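DCN1-like protein 3 (Homo sapiens, PDB 4GBA) promotes cullin neddylation by helping to transfer NEDD8 from N-terminally acetylated E2 enzymes to cullin–RBX complexes. Local coordinates at residues L142-E147 / V191-E196; L117-A122 / T146-G151; T40-L45 / F130-P135; L46-F51 / Y100-Q105. All coordinates share one frame; numbering follows the deposited sequence.

In the fold
The four contacts show how the largely helical DCUN1 (PONY) domain reuses two of its helices in successive contacts. Interactions 3 and 4 share helix 42-50, their centres about 11 Å apart, with interaction 4 nested in the chain loop that interaction 3 closes; both close before interaction 1 opens, while the segments of interactions 2 and 3 alternate along the chain. Interactions 1 and 2, equally far apart, share Thr146 and Glu147 at the end of helix 138-147. Leu117 of interaction 2 touches Phe104 of interaction 4, bridging the two pairs. Interactions 3 and 4 both border the modified residue of the bound peptide, whereas interaction 1 joins helix 138-147 to the C-terminal helix 185-199.

Interaction 1: residues L142-E147 / V191-E196; sequences LNFLTE and VEWEME
Trp193 meets Asn143, Phe144 and Glu147 with a single indole, an example of one large flat side chain tying two helices together. Its first torsion (chi1 177°) sets the indole opposite the main-chain nitrogen, which carries it across to helix 138-147. The edge of Phe144 points into the face of its five-membered ring, with CD1 of Phe144 3.5 Å from CG of Trp193, and the planes are inclined by 64° in a T-shaped pair. Over the six-membered ring sits CB of Phe144, making a CH-pi contact 3.8 Å from the centroid. At the indole's far end, CH2 of Trp193 is 3.9 Å from CB of Asn143. The polar edge is used as well: NE1 of Trp193 donates to OE2 of Glu147 at 3.1 Å, the acceptor lying in the indole plane while the N-H arrives from above the carboxylate plane. Bond and packing together restrain the rotation of the indole. Next along the helix, Glu194 uses its carboxylate for salt bridges to Arg197 and Arg198. The axes of the two short helical segments approach to 10.4 Å and cross steeply, at 103°. Phe144 also packs on Phe190 and Leu186 of helix 185-199, while Leu142 and Leu145 face helix 119-129, so helix 138-147 lies between the two.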
# COMPACT_ATOMS: atom_id res chain seq x y z
N LEU A 142 -1.34 8.28 -12.33
CA LEU A 142 -2.50 7.48 -11.95
C LEU A 142 -3.69 7.68 -12.91
O LEU A 142 -4.52 6.77 -13.07
CB LEU A 142 -2.92 7.75 -10.49
CG LEU A 142 -1.94 7.43 -9.36
CD1 LEU A 142 -2.43 8.03 -8.04
CD2 LEU A 142 -1.67 5.92 -9.20
N ASN A 143 -3.78 8.86 -13.52
CA ASN A 143 -4.76 9.09 -14.59
C ASN A 143 -4.43 8.21 -15.78
O ASN A 143 -5.31 7.58 -16.37
CB ASN A 143 -4.76 10.55 -15.05
CG ASN A 143 -5.38 11.48 -14.03
OD1 ASN A 143 -6.19 11.06 -13.19
ND2 ASN A 143 -5.02 12.76 -14.10
N PHE A 144 -3.15 8.19 -16.12
CA PHE A 144 -2.64 7.37 -17.21
C PHE A 144 -3.00 5.90 -17.02
O PHE A 144 -3.44 5.23 -17.95
CB PHE A 144 -1.12 7.58 -17.33
CG PHE A 144 -0.40 6.51 -18.10
CD1 PHE A 144 -0.46 6.47 -19.48
CD2 PHE A 144 0.34 5.55 -17.44
CE1 PHE A 144 0.21 5.48 -20.19
CE2 PHE A 144 1.01 4.56 -18.14
CZ PHE A 144 0.94 4.52 -19.51
N LEU A 145 -2.84 5.39 -15.80
CA LEU A 145 -3.07 3.98 -15.52
C LEU A 145 -4.55 3.57 -15.46
O LEU A 145 -4.88 2.42 -15.73
CB LEU A 145 -2.40 3.58 -14.20
CG LEU A 145 -0.88 3.60 -14.14
CD1 LEU A 145 -0.43 3.33 -12.69
CD2 LEU A 145 -0.30 2.58 -15.11
N THR A 146 -5.43 4.49 -15.07
CA THR A 146 -6.86 4.20 -15.04
C THR A 146 -7.37 4.15 -16.48
O THR A 146 -8.19 3.31 -16.85
CB THR A 146 -7.64 5.25 -14.22
OG1 THR A 146 -7.55 6.53 -14.86
CG2 THR A 146 -7.08 5.37 -12.81
N GLU A 147 -6.86 5.06 -17.30
CA GLU A 147 -7.15 5.04 -18.71
C GLU A 147 -6.56 3.77 -19.32
O GLU A 147 -7.22 3.08 -20.10
CB GLU A 147 -6.56 6.27 -19.37
CG GLU A 147 -6.67 6.27 -20.87
CD GLU A 147 -6.44 7.65 -21.46
OE1 GLU A 147 -6.69 8.65 -20.75
OE2 GLU A 147 -5.99 7.72 -22.63
N VAL A 191 5.18 8.89 -20.50
CA VAL A 191 5.71 10.19 -20.87
C VAL A 191 5.09 10.67 -22.18
O VAL A 191 4.75 11.84 -22.33
CB VAL A 191 7.25 10.17 -20.92
CG1 VAL A 191 7.77 11.37 -21.69
CG2 VAL A 191 7.82 10.14 -19.50
N GLU A 192 4.92 9.75 -23.13
CA GLU A 192 4.29 10.09 -24.40
C GLU A 192 2.85 10.53 -24.15
O GLU A 192 2.46 11.65 -24.51
CB GLU A 192 4.31 8.90 -25.38
CG GLU A 192 5.71 8.32 -25.66
CD GLU A 192 6.76 9.38 -26.03
OE1 GLU A 192 7.18 9.43 -27.21
OE2 GLU A 192 7.18 10.16 -25.14
N TRP A 193 2.08 9.65 -23.51
CA TRP A 193 0.71 9.96 -23.12
C TRP A 193 0.59 11.30 -22.40
O TRP A 193 -0.38 12.03 -22.59
CB TRP A 193 0.18 8.85 -22.23
CG TRP A 193 -1.22 9.08 -21.69
CD1 TRP A 193 -2.39 8.60 -22.22
CD2 TRP A 193 -1.59 9.83 -20.52
NE1 TRP A 193 -3.46 9.01 -21.45
CE2 TRP A 193 -3.00 9.77 -20.40
CE3 TRP A 193 -0.87 10.56 -19.56
CZ2 TRP A 193 -3.70 10.39 -19.36
CZ3 TRP A 193 -1.57 11.19 -18.53
CH2 TRP A 193 -2.96 11.10 -18.44
N GLU A 194 1.59 11.62 -21.59
CA GLU A 194 1.56 12.84 -20.80
C GLU A 194 1.95 14.06 -21.64
O GLU A 194 1.52 15.18 -21.35
CB GLU A 194 2.46 12.71 -19.58
CG GLU A 194 2.68 14.01 -18.83
CD GLU A 194 1.42 14.54 -18.17
OE1 GLU A 194 0.37 13.86 -18.26
OE2 GLU A 194 1.47 15.63 -17.55
N MET A 195 2.78 13.85 -22.66
CA MET A 195 3.06 14.90 -23.64
C MET A 195 1.81 15.22 -24.46
O MET A 195 1.50 16.38 -24.70
CB MET A 195 4.22 14.50 -24.57
CG MET A 195 5.58 14.54 -23.92
SD MET A 195 5.74 16.01 -22.88
CE MET A 195 6.38 17.23 -24.03
N GLU A 196 1.10 14.18 -24.88
CA GLU A 196 -0.12 14.38 -25.65
C GLU A 196 -1.17 15.14 -24.86
O GLU A 196 -1.83 16.03 -25.41
CB GLU A 196 -0.68 13.04 -26.14
CG GLU A 196 -2.13 13.13 -26.63
CD GLU A 196 -2.33 14.16 -27.74
OE1 GLU A 196 -1.38 14.37 -28.53
OE2 GLU A 196 -3.42 14.77 -27.81

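Interaction 2: residues L117-A122 / T146-G151; sequences LHREIA and TENPSG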
# COMPACT_ATOMS: atom_id res chain seq x y z
N LEU A 117 0.89 -7.08 -9.38
CA LEU A 117 -0.31 -6.48 -8.80
C LEU A 117 -1.38 -6.24 -9.87
O LEU A 117 -1.05 -5.87 -11.00
CB LEU A 117 0.01 -5.12 -8.18
CG LEU A 117 0.88 -5.02 -6.94
CD1 LEU A 117 1.04 -3.55 -6.60
CD2 LEU A 117 0.27 -5.79 -5.78
N HIS A 118 -2.65 -6.42 -9.52
CA HIS A 118 -3.72 -6.05 -10.43
C HIS A 118 -3.58 -4.55 -10.66
O HIS A 118 -3.36 -3.80 -9.72
CB HIS A 118 -5.10 -6.35 -9.84
CG HIS A 118 -5.42 -7.80 -9.73
ND1 HIS A 118 -5.28 -8.69 -10.78
CD2 HIS A 118 -5.89 -8.54 -8.69
CE1 HIS A 118 -5.63 -9.90 -10.39
NE2 HIS A 118 -6.01 -9.84 -9.12
N ARG A 119 -3.71 -4.12 -11.91
CA ARG A 119 -3.61 -2.70 -12.22
C ARG A 119 -4.33 -1.81 -11.19
O ARG A 119 -3.79 -0.79 -10.77
CB ARG A 119 -4.15 -2.44 -13.63
CG ARG A 119 -3.85 -1.06 -14.21
CD ARG A 119 -4.50 -0.93 -15.59
NE ARG A 119 -5.92 -1.30 -15.48
CZ ARG A 119 -6.89 -0.43 -15.20
NH1 ARG A 119 -6.61 0.86 -15.06
NH2 ARG A 119 -8.14 -0.85 -15.08
N GLU A 120 -5.54 -2.20 -10.78
CA GLU A 120 -6.38 -1.32 -9.94
C GLU A 120 -5.94 -1.26 -8.48
O GLU A 120 -6.10 -0.23 -7.83
CB GLU A 120 -7.84 -1.73 -10.02
CG GLU A 120 -8.35 -1.78 -11.44
CD GLU A 120 -9.85 -1.99 -11.51
OE1 GLU A 120 -10.29 -2.86 -12.29
OE2 GLU A 120 -10.58 -1.28 -10.78
N ILE A 121 -5.40 -2.37 -7.98
CA ILE A 121 -4.74 -2.43 -6.69
C ILE A 121 -3.49 -1.56 -6.70
O ILE A 121 -3.26 -0.75 -5.81
CB ILE A 121 -4.31 -3.86 -6.36
CG1 ILE A 121 -5.53 -4.77 -6.26
CG2 ILE A 121 -3.53 -3.88 -5.06
CD1 ILE A 121 -6.51 -4.33 -5.20
N ALA A 122 -2.68 -1.74 -7.73
CA ALA A 122 -1.51 -0.91 -7.92
C ALA A 122 -1.90 0.56 -7.85
O ALA A 122 -1.23 1.35 -7.17
CB ALA A 122 -0.84 -1.23 -9.26
N THR A 146 -5.43 4.49 -15.07
CA THR A 146 -6.86 4.20 -15.04
C THR A 146 -7.37 4.15 -16.48
O THR A 146 -8.19 3.31 -16.85
CB THR A 146 -7.64 5.25 -14.22
OG1 THR A 146 -7.55 6.53 -14.86
CG2 THR A 146 -7.08 5.37 -12.81
N GLU A 147 -6.86 5.06 -17.30
CA GLU A 147 -7.15 5.04 -18.71
C GLU A 147 -6.56 3.77 -19.32
O GLU A 147 -7.22 3.08 -20.10
CB GLU A 147 -6.56 6.27 -19.37
CG GLU A 147 -6.67 6.27 -20.87
CD GLU A 147 -6.44 7.65 -21.46
OE1 GLU A 147 -6.69 8.65 -20.75
OE2 GLU A 147 -5.99 7.72 -22.63
N ASN A 148 -5.32 3.46 -18.95
CA ASN A 148 -4.63 2.26 -19.42
C ASN A 148 -4.52 2.17 -20.95
O ASN A 148 -4.88 1.15 -21.55
CB ASN A 148 -5.29 0.99 -18.86
CG ASN A 148 -4.42 -0.25 -19.05
OD1 ASN A 148 -3.22 -0.15 -19.33
ND2 ASN A 148 -5.02 -1.43 -18.89
N PRO A 149 -4.00 3.24 -21.57
CA PRO A 149 -3.85 3.36 -23.03
C PRO A 149 -3.30 2.09 -23.67
O PRO A 149 -3.80 1.70 -24.72
CB PRO A 149 -2.82 4.49 -23.19
CG PRO A 149 -2.99 5.32 -21.97
CD PRO A 149 -3.43 4.39 -20.86
N SER A 150 -2.29 1.48 -23.06
CA SER A 150 -1.58 0.35 -23.67
C SER A 150 -2.04 -1.01 -23.14
O SER A 150 -1.36 -2.02 -23.33
CB SER A 150 -0.05 0.49 -23.52
OG SER A 150 0.37 0.54 -22.16
N GLY A 151 -3.19 -1.03 -22.48
CA GLY A 151 -3.76 -2.26 -21.97
C GLY A 151 -2.79 -3.21 -21.27
O GLY A 151 -2.52 -4.31 -21.75
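Arg119 and Asn148 meet with their flat groups almost parallel, the guanidinium and amide planes being only 10° apart while the two side chains run at a slant to each other. The closest approach is between the aliphatic part of the arginine and the amide, with CD of Arg119 3.4 Å from ND2 of Asn148. NE of Arg119 follows at 3.5 Å from the same nitrogen, so the amide lies beside the stem of the guanidinium. The arginine chain leaves its backbone extended and then bends at chi3 (52°), which swings the guanidinium past Asn148 toward the end of helix 138-147. There NH1 of Arg119 comes edge-on to the backbone, 3.3 Å from CA of Thr146, and points at the carbonyl oxygen of Leu145, although the modelled distance is too short for the details of that bond to be trusted. A positive group at the C-terminal end of a helix is consistent with a favourable interaction with the helix dipole. Asn148 is itself held in place, since its OD1 accepts from the backbone N of Ile152. Its positive phi (57°) takes the chain out of helical geometry and into a type I turn closed by the bond from Gly151 N to Asn148 O, 2.9 Å long. Beyond the turn comes strand 154-155, which pairs antiparallel with strand 117-118 just ahead of Arg119. Two helix-loop-helix units joined by such a short strand pair are the hallmark of paired EF-hands, and the cullin-binding part of this domain belongs to that clan.

Interaction 3: residues T40-L45 / F130-P135; sequences TEFRVL and FTQNNP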
# COMPACT_ATOMS: atom_id res chain seq x y z
N THR A 40 -9.56 0.96 4.48
CA THR A 40 -8.68 1.16 3.32
C THR A 40 -7.74 2.35 3.50
O THR A 40 -6.91 2.64 2.63
CB THR A 40 -9.50 1.39 2.02
OG1 THR A 40 -10.25 2.61 2.13
CG2 THR A 40 -10.44 0.25 1.77
N GLU A 41 -7.86 3.05 4.62
CA GLU A 41 -7.07 4.27 4.81
C GLU A 41 -5.59 4.05 5.19
O GLU A 41 -5.18 2.95 5.57
CB GLU A 41 -7.77 5.22 5.79
CG GLU A 41 -7.57 4.88 7.25
CD GLU A 41 -7.50 6.13 8.10
OE1 GLU A 41 -8.55 6.52 8.66
OE2 GLU A 41 -6.41 6.74 8.20
N PHE A 42 -4.80 5.11 5.06
CA PHE A 42 -3.33 5.06 5.19
C PHE A 42 -2.81 4.45 6.51
O PHE A 42 -1.86 3.66 6.50
CB PHE A 42 -2.77 6.47 4.94
CG PHE A 42 -1.27 6.55 4.94
CD1 PHE A 42 -0.51 5.80 4.03
CD2 PHE A 42 -0.60 7.41 5.82
CE1 PHE A 42 0.89 5.89 4.02
CE2 PHE A 42 0.79 7.51 5.81
CZ PHE A 42 1.54 6.74 4.91
N ARG A 43 -3.41 4.83 7.64
CA ARG A 43 -3.00 4.27 8.93
C ARG A 43 -3.11 2.76 8.98
O ARG A 43 -2.35 2.11 9.70
CB ARG A 43 -3.83 4.84 10.06
CG ARG A 43 -3.38 6.18 10.54
CD ARG A 43 -4.55 6.86 11.19
NE ARG A 43 -4.34 8.30 11.25
CZ ARG A 43 -5.16 9.13 11.87
NH1 ARG A 43 -6.23 8.63 12.48
NH2 ARG A 43 -4.90 10.43 11.89
N VAL A 44 -4.07 2.21 8.24
CA VAL A 44 -4.27 0.77 8.21
C VAL A 44 -3.15 0.10 7.41
O VAL A 44 -2.64 -0.96 7.80
CB VAL A 44 -5.67 0.39 7.67
CG1 VAL A 44 -5.82 -1.12 7.54
CG2 VAL A 44 -6.76 0.98 8.60
N LEU A 45 -2.76 0.72 6.30
CA LEU A 45 -1.55 0.31 5.59
C LEU A 45 -0.33 0.35 6.56
O LEU A 45 0.46 -0.60 6.61
CB LEU A 45 -1.32 1.17 4.34
CG LEU A 45 -0.02 0.91 3.56
CD1 LEU A 45 -0.05 -0.45 2.84
CD2 LEU A 45 0.27 2.06 2.59
N PHE A 130 1.71 7.06 -1.01
CA PHE A 130 2.24 8.42 -1.14
C PHE A 130 1.42 9.46 -0.37
O PHE A 130 1.66 10.66 -0.52
CB PHE A 130 2.35 8.83 -2.62
CG PHE A 130 3.54 8.22 -3.34
CD1 PHE A 130 4.84 8.57 -2.97
CD2 PHE A 130 3.36 7.32 -4.38
CE1 PHE A 130 5.93 8.02 -3.62
CE2 PHE A 130 4.46 6.77 -5.04
CZ PHE A 130 5.74 7.12 -4.66
N THR A 131 0.47 9.00 0.44
CA THR A 131 -0.42 9.89 1.20
C THR A 131 0.25 11.14 1.80
O THR A 131 -0.23 12.25 1.61
CB THR A 131 -1.20 9.09 2.31
OG1 THR A 131 -2.11 8.17 1.69
CG2 THR A 131 -1.97 10.03 3.20
N GLN A 132 1.37 10.97 2.51
CA GLN A 132 2.00 12.12 3.18
C GLN A 132 2.92 12.93 2.27
O GLN A 132 3.33 14.03 2.62
CB GLN A 132 2.78 11.68 4.43
CG GLN A 132 1.95 10.82 5.39
CD GLN A 132 2.54 10.75 6.79
OE1 GLN A 132 2.14 11.52 7.67
NE2 GLN A 132 3.46 9.82 7.01
N ASN A 133 3.24 12.39 1.11
CA ASN A 133 4.23 13.01 0.22
C ASN A 133 3.93 12.73 -1.24
O ASN A 133 4.56 11.86 -1.85
CB ASN A 133 5.65 12.52 0.57
CG ASN A 133 5.82 10.99 0.43
OD1 ASN A 133 4.84 10.24 0.41
ND2 ASN A 133 7.08 10.54 0.34
N ASN A 134 2.97 13.45 -1.80
CA ASN A 134 2.65 13.31 -3.22
C ASN A 134 3.75 13.88 -4.12
O ASN A 134 4.01 15.08 -4.10
CB ASN A 134 1.31 13.97 -3.58
CG ASN A 134 0.14 12.99 -3.60
OD1 ASN A 134 0.07 12.05 -2.79
ND2 ASN A 134 -0.80 13.21 -4.51
N PRO A 135 4.41 13.02 -4.90
CA PRO A 135 5.36 13.52 -5.89
C PRO A 135 4.60 14.23 -7.02
O PRO A 135 3.45 13.88 -7.33
CB PRO A 135 6.03 12.25 -6.42
CG PRO A 135 5.57 11.13 -5.53
CD PRO A 135 4.25 11.56 -4.97
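The Phe42 ring carries Thr131 on one face, and near its outer end the stem of Gln132 approaches at a slant. CB of Thr131 stands over the ring, 3.8 Å from its centroid and 18° off the normal, in a CH-pi contact displaced toward the rim. The two branches of the threonine spread across the ring: OG1 of Thr131 lies 3.7 Å from CD1 of Phe42, and its methyl CG2 4.0 Å from CD2. Gln132 supplies the tighter touch, its CG being 3.5 Å from CE2 of Phe42, and its chain crosses the phenylalanine at about a right angle.

The polar ends of both loop side chains are bonded outside the contact. Thr131 OG1 bonds to the carbonyl of Leu128 one turn back, while the amide of Gln132 gives NE2 to Leu87 O and takes Lys91 NZ at OE1, which fixes its rotation. The chain here folds through a type I turn, with Asn133 N bonded to Phe130 O at 2.9 Å. On the other side, Phe42 sits in the first turn of its helix with CG anti to the backbone N (chi1 -176°), a setting that projects the ring toward the loop. Next to it on helix 42-50, Val44 and Leu45 pack on the modified residue of the bound peptide. The contact thus joins the start of that helix to the connection between helices 119-129 and 138-147, with Leu87 of helix 76-89 also against Phe42 and Phe163 of helix 157-169 against Phe130.

Interaction 4: residues L46-F51 / Y100-Q105; sequences LLAWKF and YRFTFQ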
# COMPACT_ATOMS: atom_id res chain seq x y z
N LEU A 46 -0.19 1.43 7.33
CA LEU A 46 0.92 1.54 8.30
C LEU A 46 0.89 0.41 9.34
O LEU A 46 1.91 -0.18 9.65
CB LEU A 46 0.92 2.89 9.01
CG LEU A 46 1.15 4.11 8.14
CD1 LEU A 46 1.34 5.37 9.00
CD2 LEU A 46 2.35 3.89 7.26
N LEU A 47 -0.30 0.12 9.86
CA LEU A 47 -0.49 -0.99 10.79
C LEU A 47 -0.04 -2.31 10.18
O LEU A 47 0.75 -3.03 10.78
CB LEU A 47 -1.95 -1.07 11.21
CG LEU A 47 -2.33 -1.33 12.67
CD1 LEU A 47 -1.41 -0.56 13.64
CD2 LEU A 47 -3.82 -1.00 12.91
N ALA A 48 -0.56 -2.63 8.99
CA ALA A 48 -0.19 -3.85 8.29
C ALA A 48 1.33 -3.91 8.08
O ALA A 48 1.96 -4.95 8.22
CB ALA A 48 -0.93 -3.96 6.94
N TRP A 49 1.91 -2.76 7.73
CA TRP A 49 3.35 -2.63 7.59
C TRP A 49 4.07 -3.01 8.91
O TRP A 49 4.88 -3.93 8.93
CB TRP A 49 3.70 -1.21 7.12
CG TRP A 49 5.18 -0.84 7.16
CD1 TRP A 49 6.21 -1.53 6.60
CD2 TRP A 49 5.76 0.33 7.77
NE1 TRP A 49 7.40 -0.87 6.81
CE2 TRP A 49 7.16 0.27 7.53
CE3 TRP A 49 5.24 1.41 8.49
CZ2 TRP A 49 8.04 1.25 8.00
CZ3 TRP A 49 6.12 2.39 8.96
CH2 TRP A 49 7.50 2.30 8.71
N LYS A 50 3.74 -2.30 9.99
CA LYS A 50 4.25 -2.60 11.33
C LYS A 50 4.06 -4.06 11.77
O LYS A 50 4.93 -4.63 12.44
CB LYS A 50 3.60 -1.66 12.36
CG LYS A 50 4.55 -0.73 13.01
CD LYS A 50 5.34 0.03 11.99
CE LYS A 50 6.44 0.83 12.68
NZ LYS A 50 7.19 -0.06 13.58
N PHE A 51 2.93 -4.67 11.41
CA PHE A 51 2.67 -6.07 11.77
C PHE A 51 3.31 -7.02 10.77
O PHE A 51 3.24 -8.24 10.94
CB PHE A 51 1.17 -6.36 11.85
CG PHE A 51 0.46 -5.64 12.98
CD1 PHE A 51 1.13 -4.73 13.78
CD2 PHE A 51 -0.87 -5.90 13.25
CE1 PHE A 51 0.49 -4.07 14.82
CE2 PHE A 51 -1.52 -5.25 14.28
CZ PHE A 51 -0.84 -4.34 15.07
N TYR A 100 7.26 1.40 1.36
CA TYR A 100 7.07 1.29 -0.09
C TYR A 100 7.35 -0.12 -0.66
O TYR A 100 6.58 -0.61 -1.49
CB TYR A 100 7.90 2.36 -0.82
CG TYR A 100 7.60 2.46 -2.30
CD1 TYR A 100 6.53 3.21 -2.77
CD2 TYR A 100 8.39 1.80 -3.24
CE1 TYR A 100 6.24 3.31 -4.12
CE2 TYR A 100 8.11 1.88 -4.61
CZ TYR A 100 7.03 2.64 -5.04
OH TYR A 100 6.75 2.73 -6.39
N ARG A 101 8.43 -0.77 -0.23
CA ARG A 101 8.71 -2.13 -0.68
C ARG A 101 7.67 -3.13 -0.15
O ARG A 101 7.22 -4.01 -0.89
CB ARG A 101 10.13 -2.59 -0.30
CG ARG A 101 11.21 -1.56 -0.61
CD ARG A 101 12.64 -2.06 -0.26
NE ARG A 101 13.41 -2.32 -1.48
CZ ARG A 101 14.73 -2.15 -1.61
NH1 ARG A 101 15.46 -1.72 -0.59
NH2 ARG A 101 15.31 -2.42 -2.78
N PHE A 102 7.31 -2.99 1.13
CA PHE A 102 6.27 -3.79 1.78
C PHE A 102 4.92 -3.66 1.06
O PHE A 102 4.18 -4.63 0.93
CB PHE A 102 6.09 -3.39 3.26
CG PHE A 102 4.82 -3.92 3.88
CD1 PHE A 102 4.76 -5.21 4.41
CD2 PHE A 102 3.65 -3.16 3.88
CE1 PHE A 102 3.59 -5.71 4.95
CE2 PHE A 102 2.48 -3.66 4.42
CZ PHE A 102 2.45 -4.94 4.96
N THR A 103 4.60 -2.45 0.60
CA THR A 103 3.29 -2.19 0.01
C THR A 103 3.05 -3.04 -1.25
O THR A 103 1.93 -3.46 -1.52
CB THR A 103 3.08 -0.67 -0.25
OG1 THR A 103 3.15 0.05 0.99
CG2 THR A 103 1.72 -0.41 -0.92
N PHE A 104 4.12 -3.32 -2.00
CA PHE A 104 3.99 -4.16 -3.18
C PHE A 104 3.61 -5.59 -2.79
O PHE A 104 2.65 -6.16 -3.32
CB PHE A 104 5.26 -4.15 -4.04
CG PHE A 104 5.16 -5.05 -5.24
CD1 PHE A 104 4.68 -4.58 -6.45
CD2 PHE A 104 5.47 -6.40 -5.14
CE1 PHE A 104 4.55 -5.43 -7.54
CE2 PHE A 104 5.33 -7.25 -6.24
CZ PHE A 104 4.88 -6.76 -7.43
N GLN A 105 4.37 -6.14 -1.84
CA GLN A 105 4.16 -7.49 -1.33
C GLN A 105 2.78 -7.66 -0.69
O GLN A 105 2.13 -8.71 -0.81
CB GLN A 105 5.25 -7.81 -0.28
CG GLN A 105 5.46 -9.30 -0.04
CD GLN A 105 5.70 -10.07 -1.34
OE1 GLN A 105 6.41 -9.60 -2.24
NE2 GLN A 105 5.10 -11.26 -1.45
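Ala48 and Trp49 receive the ring of Phe102 on their backbone, a buried helix-to-helix contact in the mainly helical DCUN1 (PONY) domain. It illustrates how an aromatic ring can pack on main chain as well as on side chains. Leu46 precedes it, lying between Leu87 of helix 76-89 and Leu99 of helix 93-107, and Leu47 packs on Ile79. At Ala48 the end of the ring is met twice: CZ of Phe102 lies 3.3 Å from the carbonyl O of Ala48 and 4.0 Å from its methyl CB. The methyl of Ala48 also packs on the modified residue of the bound peptide, placing this contact right beside the peptide site.

Trp49 comes next and makes the broader contact. Its CA stands over one face of the Phe102 ring, 3.7 Å from the centroid and 20° off the normal, a CH-pi interaction in which a backbone carbon lies against the ring. CB of Trp49 adds apolar packing at 3.8 Å to CD2 of Phe102. The indole then leaves obliquely, its plane at 52° to the phenyl ring, with CD1 of Trp49 3.8 Å from CB of Phe102. Phe102 reaches over because its ring is swung opposite the main-chain nitrogen (chi1 165°), directing it at helix 42-50. The indole nitrogen of Trp49 hydrogen-bonds to OD2 of Asp98, one turn earlier on helix 93-107, so a polar tie to the same helix accompanies the apolar one. After Trp49, the Lys50 chain folds back over the rim of the indole, its CD 3.7 Å above the plane of the Trp49 ring.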